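PDB 3BF7: esterase YbfF from Escherichia coli, which probably hydrolyses ester or thioester bonds, as an alpha/beta hydrolase whose substrate-binding crevice is formed between its domains. Local coordinates for residues G24-L29 and P176-Q181; P60-P65 and H88-K93. The protein carries 1 engineered substitution. All coordinates share one frame; numbering follows the deposited sequence.

Contact 1. Residues G24-L29 and P176-Q181; sequences GLFGSL and PVLWDQ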
loop_
_atom_site.group_PDB
_atom_site.type_symbol
_atom_site.label_atom_id
_atom_site.label_comp_id
_atom_site.label_asym_id
_atom_site.label_seq_id
_atom_site.Cartn_x
_atom_site.Cartn_y
_atom_site.Cartn_z
ATOM N N GLY A 24 0.489 -1.756 -1.932
ATOM C CA GLY A 24 0.311 -3.013 -1.221
ATOM C C GLY A 24 1.071 -4.192 -1.802
ATOM O O GLY A 24 1.857 -4.043 -2.741
ATOM N N LEU A 25 0.831 -5.373 -1.239
ATOM C CA LEU A 25 1.508 -6.588 -1.676
ATOM C C LEU A 25 1.375 -6.835 -3.177
ATOM O O LEU A 25 0.285 -6.730 -3.748
ATOM C CB LEU A 25 0.971 -7.796 -0.900
ATOM C CG LEU A 25 1.660 -9.138 -1.177
ATOM C CD1 LEU A 25 3.130 -9.088 -0.767
ATOM C CD2 LEU A 25 0.935 -10.235 -0.417
ATOM N N PHE A 26 2.509 -7.169 -3.794
ATOM C CA PHE A 26 2.623 -7.439 -5.228
ATOM C C PHE A 26 2.450 -6.185 -6.080
ATOM O O PHE A 26 2.399 -6.266 -7.305
ATOM C CB PHE A 26 1.626 -8.518 -5.683
ATOM C CG PHE A 26 1.880 -9.880 -5.089
ATOM C CD1 PHE A 26 3.117 -10.508 -5.233
ATOM C CD2 PHE A 26 0.872 -10.543 -4.396
ATOM C CE1 PHE A 26 3.341 -11.777 -4.694
ATOM C CE2 PHE A 26 1.089 -11.809 -3.856
ATOM C CZ PHE A 26 2.322 -12.425 -4.005
ATOM N N GLY A 27 2.374 -5.027 -5.431
ATOM C CA GLY A 27 2.230 -3.783 -6.164
ATOM C C GLY A 27 3.563 -3.110 -6.443
ATOM O O GLY A 27 4.632 -3.698 -6.251
ATOM N N SER A 28 3.485 -1.864 -6.903
ATOM C CA SER A 28 4.656 -1.057 -7.229
ATOM C C SER A 28 4.243 0.405 -7.103
ATOM O O SER A 28 3.055 0.704 -6.943
ATOM C CB SER A 28 5.126 -1.346 -8.652
ATOM O OG SER A 28 4.125 -0.979 -9.582
ATOM N N LEU A 29 5.209 1.311 -7.208
ATOM C CA LEU A 29 4.921 2.731 -7.036
ATOM C C LEU A 29 3.892 3.325 -7.985
ATOM O O LEU A 29 3.339 4.386 -7.706
ATOM C CB LEU A 29 6.222 3.545 -7.069
ATOM C CG LEU A 29 7.060 3.633 -8.346
ATOM C CD1 LEU A 29 6.410 4.579 -9.344
ATOM C CD2 LEU A 29 8.450 4.131 -7.988
ATOM N N PRO A 176 10.322 -15.393 -3.852
ATOM C CA PRO A 176 10.709 -16.283 -2.751
ATOM C C PRO A 176 10.601 -15.647 -1.367
ATOM O O PRO A 176 10.206 -16.301 -0.404
ATOM C CB PRO A 176 12.148 -16.656 -3.098
ATOM C CG PRO A 176 12.155 -16.606 -4.593
ATOM C CD PRO A 176 11.377 -15.344 -4.880
ATOM N N VAL A 177 10.958 -14.371 -1.268
ATOM C CA VAL A 177 10.898 -13.674 0.008
ATOM C C VAL A 177 9.461 -13.359 0.411
ATOM O O VAL A 177 9.101 -13.494 1.580
ATOM C CB VAL A 177 11.742 -12.380 -0.026
ATOM C CG1 VAL A 177 11.512 -11.566 1.237
ATOM C CG2 VAL A 177 13.220 -12.741 -0.143
ATOM N N LEU A 178 8.634 -12.946 -0.547
ATOM C CA LEU A 178 7.244 -12.648 -0.223
ATOM C C LEU A 178 6.537 -13.920 0.243
ATOM O O LEU A 178 5.634 -13.869 1.078
ATOM C CB LEU A 178 6.528 -12.033 -1.428
ATOM C CG LEU A 178 7.105 -10.675 -1.855
ATOM C CD1 LEU A 178 6.293 -10.117 -3.012
ATOM C CD2 LEU A 178 7.098 -9.704 -0.678
ATOM N N TRP A 179 6.954 -15.065 -0.289
ATOM C CA TRP A 179 6.371 -16.337 0.122
ATOM C C TRP A 179 6.863 -16.694 1.520
ATOM O O TRP A 179 6.075 -16.974 2.421
ATOM C CB TRP A 179 6.761 -17.452 -0.854
ATOM C CG TRP A 179 6.322 -18.818 -0.401
ATOM C CD1 TRP A 179 7.047 -19.719 0.329
ATOM C CD2 TRP A 179 5.043 -19.420 -0.623
ATOM N NE1 TRP A 179 6.297 -20.845 0.574
ATOM C CE2 TRP A 179 5.062 -20.688 0.001
ATOM C CE3 TRP A 179 3.880 -19.010 -1.286
ATOM C CZ2 TRP A 179 3.963 -21.550 -0.022
ATOM C CZ3 TRP A 179 2.788 -19.868 -1.309
ATOM C CH2 TRP A 179 2.838 -21.124 -0.679
ATOM N N ASP A 180 8.177 -16.669 1.699
ATOM C CA ASP A 180 8.774 -17.011 2.981
ATOM C C ASP A 180 8.284 -16.133 4.129
ATOM O O ASP A 180 8.040 -16.617 5.234
ATOM C CB ASP A 180 10.294 -16.904 2.885
ATOM C CG ASP A 180 10.979 -17.288 4.172
ATOM O OD1 ASP A 180 10.975 -18.490 4.509
ATOM O OD2 ASP A 180 11.509 -16.390 4.855
ATOM N N GLN A 181 8.129 -14.842 3.859
ATOM C CA GLN A 181 7.711 -13.888 4.876
ATOM C C GLN A 181 6.213 -13.612 4.896
ATOM O O GLN A 181 5.748 -12.761 5.652
ATOM C CB GLN A 181 8.470 -12.575 4.666
ATOM C CG GLN A 181 9.978 -12.737 4.726
ATOM C CD GLN A 181 10.476 -12.895 6.140
ATOM O OE1 GLN A 181 10.536 -11.925 6.892
ATOM N NE2 GLN A 181 10.823 -14.121 6.520
#
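Leu25 and Phe26, the two central residues of a type II beta turn from Gly24 to Gly27, meet Leu178 where the alpha/beta hydrolase core passes beneath its helical cap. The turn lies in the loop after strand 19-22 and is closed by a bond from Gly27 N to Gly24 O (2.9 Å). In relatives this loop supplies part of the oxyanion hole, and the backbone N of Leu25 probably does so here. Leu25 points at the cap helix 175-180. Its CG swings away from its own N (chi1 -176°), which brings CD1 to 4.0 Å from Leu178 CD1, with Leu178 CD2 at the same separation; the methyl thus faces the fork of the other leucine. Phe26 follows with a positive phi of 70°, normal for this position of a type II turn, and turns one ring face to Leu25, whose CG lies 3.6 Å above the plane, offset toward the rim. The ring itself sits among cap aromatics, meeting Phe128 and Phe173 edge-to-face. Beyond the turn, the loop's backbone is anchored at Leu29 by Asp49 OD1 and Gln47 NE2. On the cap side, Leu178 is the one residue of 176-181 that touches the loop, and Ile185 packs beside both it and Leu25. At the helix end, Gln181 NE2 bonds to Asp180 OD2 from above the carboxylate plane. Leu178 CD1 touches both residues of the turn: besides meeting Leu25, it approaches the Phe26 ring obliquely, 3.8 Å from CE1.

Contact 2. Residues P60-P65 and H88-K93; sequences PVMNYP and HSMGGK
The Tyr64 ring carries Lys93 on one face: CB of the lysine stands 3.6 Å from the ring centroid, 23° off the normal, a CH-pi contact shifted toward the rim at CE1. Met90 O comes to the same CE1 obliquely, at 3.4 Å. At the phenol end, Tyr64 OH lies 3.5 Å from Met90 CG, and Lys93 CD runs past it as the extended lysine chain leads away. The other flat group, His88, has Ser89 CB over the centre of one face, while His237 meets its ring edge-to-face. Next to the tyrosine, the two methionines cross at about a right angle, with Met62 CE 3.9 Å from Met90 SD. Met62 bends at chi2 (67°), which carries its methyl across to the sulfur, and Ile185 of helix 182-186 packs against both side chains.

Segment 88-93 contains Ser89 and Gly91 of a GxSxG pattern that fits a nucleophile elbow, the sharp turn from strand 83-88 into helix 90-101. Ser89 sits at its apex with a positive phi of 50°, the strain expected of such an elbow, and its OG makes a weak hydrogen bond to His234, consistent with a Ser-His-Asp triad completed by Asp113. Helix 64-78 starts alongside, its N-cap Asn63 bonding to Ala66 N.

Between the segments the contact is mainly van der Waals and CH-pi, with the Met90 carbonyl and the phenol oxygen meeting carbon. The polar tips bond elsewhere: Tyr64 OH ties the start of helix 64-78 to Ile185 O, and Lys93 NZ ties helix 90-101 to the carbonyls of Gly187 and Val117.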
loop_
_atom_site.group_PDB
_atom_site.type_symbol
_atom_site.label_atom_id
_atom_site.label_comp_id
_atom_site.label_asym_id
_atom_site.label_seq_id
_atom_site.Cartn_x
_atom_site.Cartn_y
_atom_site.Cartn_z
ATOM N N PRO A 60 15.886 -10.239 2.620
ATOM C CA PRO A 60 15.130 -11.395 3.108
ATOM C C PRO A 60 14.161 -11.100 4.241
ATOM O O PRO A 60 13.247 -11.889 4.502
ATOM C CB PRO A 60 16.217 -12.384 3.534
ATOM C CG PRO A 60 17.360 -12.032 2.667
ATOM C CD PRO A 60 17.323 -10.513 2.657
ATOM N N VAL A 61 14.372 -9.985 4.933
ATOM C CA VAL A 61 13.501 -9.595 6.039
ATOM C C VAL A 61 12.313 -8.779 5.546
ATOM O O VAL A 61 12.468 -7.800 4.802
ATOM C CB VAL A 61 14.271 -8.755 7.083
ATOM C CG1 VAL A 61 13.315 -8.260 8.169
ATOM C CG2 VAL A 61 15.375 -9.597 7.706
ATOM N N MET A 62 11.122 -9.190 5.960
ATOM C CA MET A 62 9.908 -8.502 5.566
ATOM C C MET A 62 8.934 -8.429 6.745
ATOM O O MET A 62 8.120 -9.330 6.943
ATOM C CB MET A 62 9.269 -9.245 4.388
ATOM C CG MET A 62 8.277 -8.427 3.595
ATOM S SD MET A 62 9.056 -7.070 2.704
ATOM C CE MET A 62 7.645 -6.494 1.746
ATOM N N ASN A 63 9.047 -7.371 7.544
ATOM C CA ASN A 63 8.156 -7.152 8.679
ATOM C C ASN A 63 7.832 -5.664 8.715
ATOM O O ASN A 63 8.496 -4.863 8.053
ATOM C CB ASN A 63 8.780 -7.636 10.000
ATOM C CG ASN A 63 10.067 -6.921 10.352
ATOM O OD1 ASN A 63 10.080 -5.720 10.615
ATOM N ND2 ASN A 63 11.163 -7.668 10.372
ATOM N N TYR A 64 6.816 -5.282 9.475
ATOM C CA TYR A 64 6.425 -3.888 9.480
ATOM C C TYR A 64 7.382 -2.890 10.119
ATOM O O TYR A 64 7.492 -1.763 9.641
ATOM C CB TYR A 64 4.982 -3.782 9.979
ATOM C CG TYR A 64 4.058 -4.363 8.927
ATOM C CD1 TYR A 64 3.971 -3.775 7.662
ATOM C CD2 TYR A 64 3.368 -5.558 9.142
ATOM C CE1 TYR A 64 3.237 -4.358 6.641
ATOM C CE2 TYR A 64 2.628 -6.153 8.121
ATOM C CZ TYR A 64 2.570 -5.546 6.873
ATOM O OH TYR A 64 1.855 -6.119 5.846
ATOM N N PRO A 65 8.083 -3.271 11.199
ATOM C CA PRO A 65 9.003 -2.267 11.744
ATOM C C PRO A 65 10.065 -1.946 10.681
ATOM O O PRO A 65 10.490 -0.804 10.533
ATOM C CB PRO A 65 9.589 -2.969 12.965
ATOM C CG PRO A 65 8.417 -3.758 13.460
ATOM C CD PRO A 65 7.852 -4.352 12.176
ATOM N N HIS A 88 -1.939 1.660 0.950
ATOM C CA HIS A 88 -2.943 0.657 0.635
ATOM C C HIS A 88 -2.510 -0.714 1.150
ATOM O O HIS A 88 -1.395 -1.168 0.868
ATOM C CB HIS A 88 -3.156 0.548 -0.875
ATOM C CG HIS A 88 -4.072 -0.569 -1.268
ATOM N ND1 HIS A 88 -3.677 -1.609 -2.082
ATOM C CD2 HIS A 88 -5.363 -0.817 -0.940
ATOM C CE1 HIS A 88 -4.686 -2.450 -2.236
ATOM N NE2 HIS A 88 -5.720 -1.993 -1.553
ATOM N N SER A 89 -3.393 -1.358 1.909
ATOM C CA SER A 89 -3.159 -2.705 2.419
ATOM C C SER A 89 -1.789 -2.845 3.094
ATOM O O SER A 89 -1.549 -2.182 4.095
ATOM C CB SER A 89 -3.322 -3.699 1.263
ATOM O OG SER A 89 -3.825 -4.940 1.720
ATOM N N MET A 90 -0.904 -3.698 2.577
ATOM C CA MET A 90 0.425 -3.853 3.181
ATOM C C MET A 90 1.082 -2.484 3.400
ATOM O O MET A 90 1.719 -2.246 4.425
ATOM C CB MET A 90 1.317 -4.719 2.283
ATOM C CG MET A 90 2.764 -4.841 2.746
ATOM S SD MET A 90 3.798 -5.673 1.521
ATOM C CE MET A 90 3.978 -4.350 0.304
ATOM N N GLY A 91 0.923 -1.593 2.422
ATOM C CA GLY A 91 1.483 -0.255 2.525
ATOM C C GLY A 91 0.833 0.520 3.657
ATOM O O GLY A 91 1.474 1.344 4.307
ATOM N N GLY A 92 -0.456 0.265 3.874
ATOM C CA GLY A 92 -1.174 0.906 4.960
ATOM C C GLY A 92 -0.644 0.389 6.286
ATOM O O GLY A 92 -0.536 1.142 7.253
ATOM N N LYS A 93 -0.323 -0.902 6.348
ATOM C CA LYS A 93 0.238 -1.459 7.574
ATOM C C LYS A 93 1.624 -0.856 7.838
ATOM O O LYS A 93 1.970 -0.578 8.984
ATOM C CB LYS A 93 0.305 -2.990 7.496
ATOM C CG LYS A 93 -0.968 -3.671 7.994
ATOM C CD LYS A 93 -0.901 -5.183 7.847
ATOM C CE LYS A 93 -2.059 -5.869 8.562
ATOM N NZ LYS A 93 -2.012 -7.349 8.376
#

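Overall arrangement
Both contacts are buried and their centres lie 9 Å apart, yet they join different parts of the fold. Contact 2 is the deeper, joining two helix starts within the hydrolase core beside the probable nucleophile; contact 1 spans core loop and helical cap, and buries about half as much surface (113 against 236 Å²). Contact 1 is leucine and phenylalanine alone, whereas contact 2 mixes a ring face with thioethers and a lysine chain. They meet directly: Gln181 OE1 probably accepts a hydrogen bond from Met62 N, Met90 CB packs against Leu25 N, and Ile185 touches side chains of both, so core loop, elbow and cap converge here.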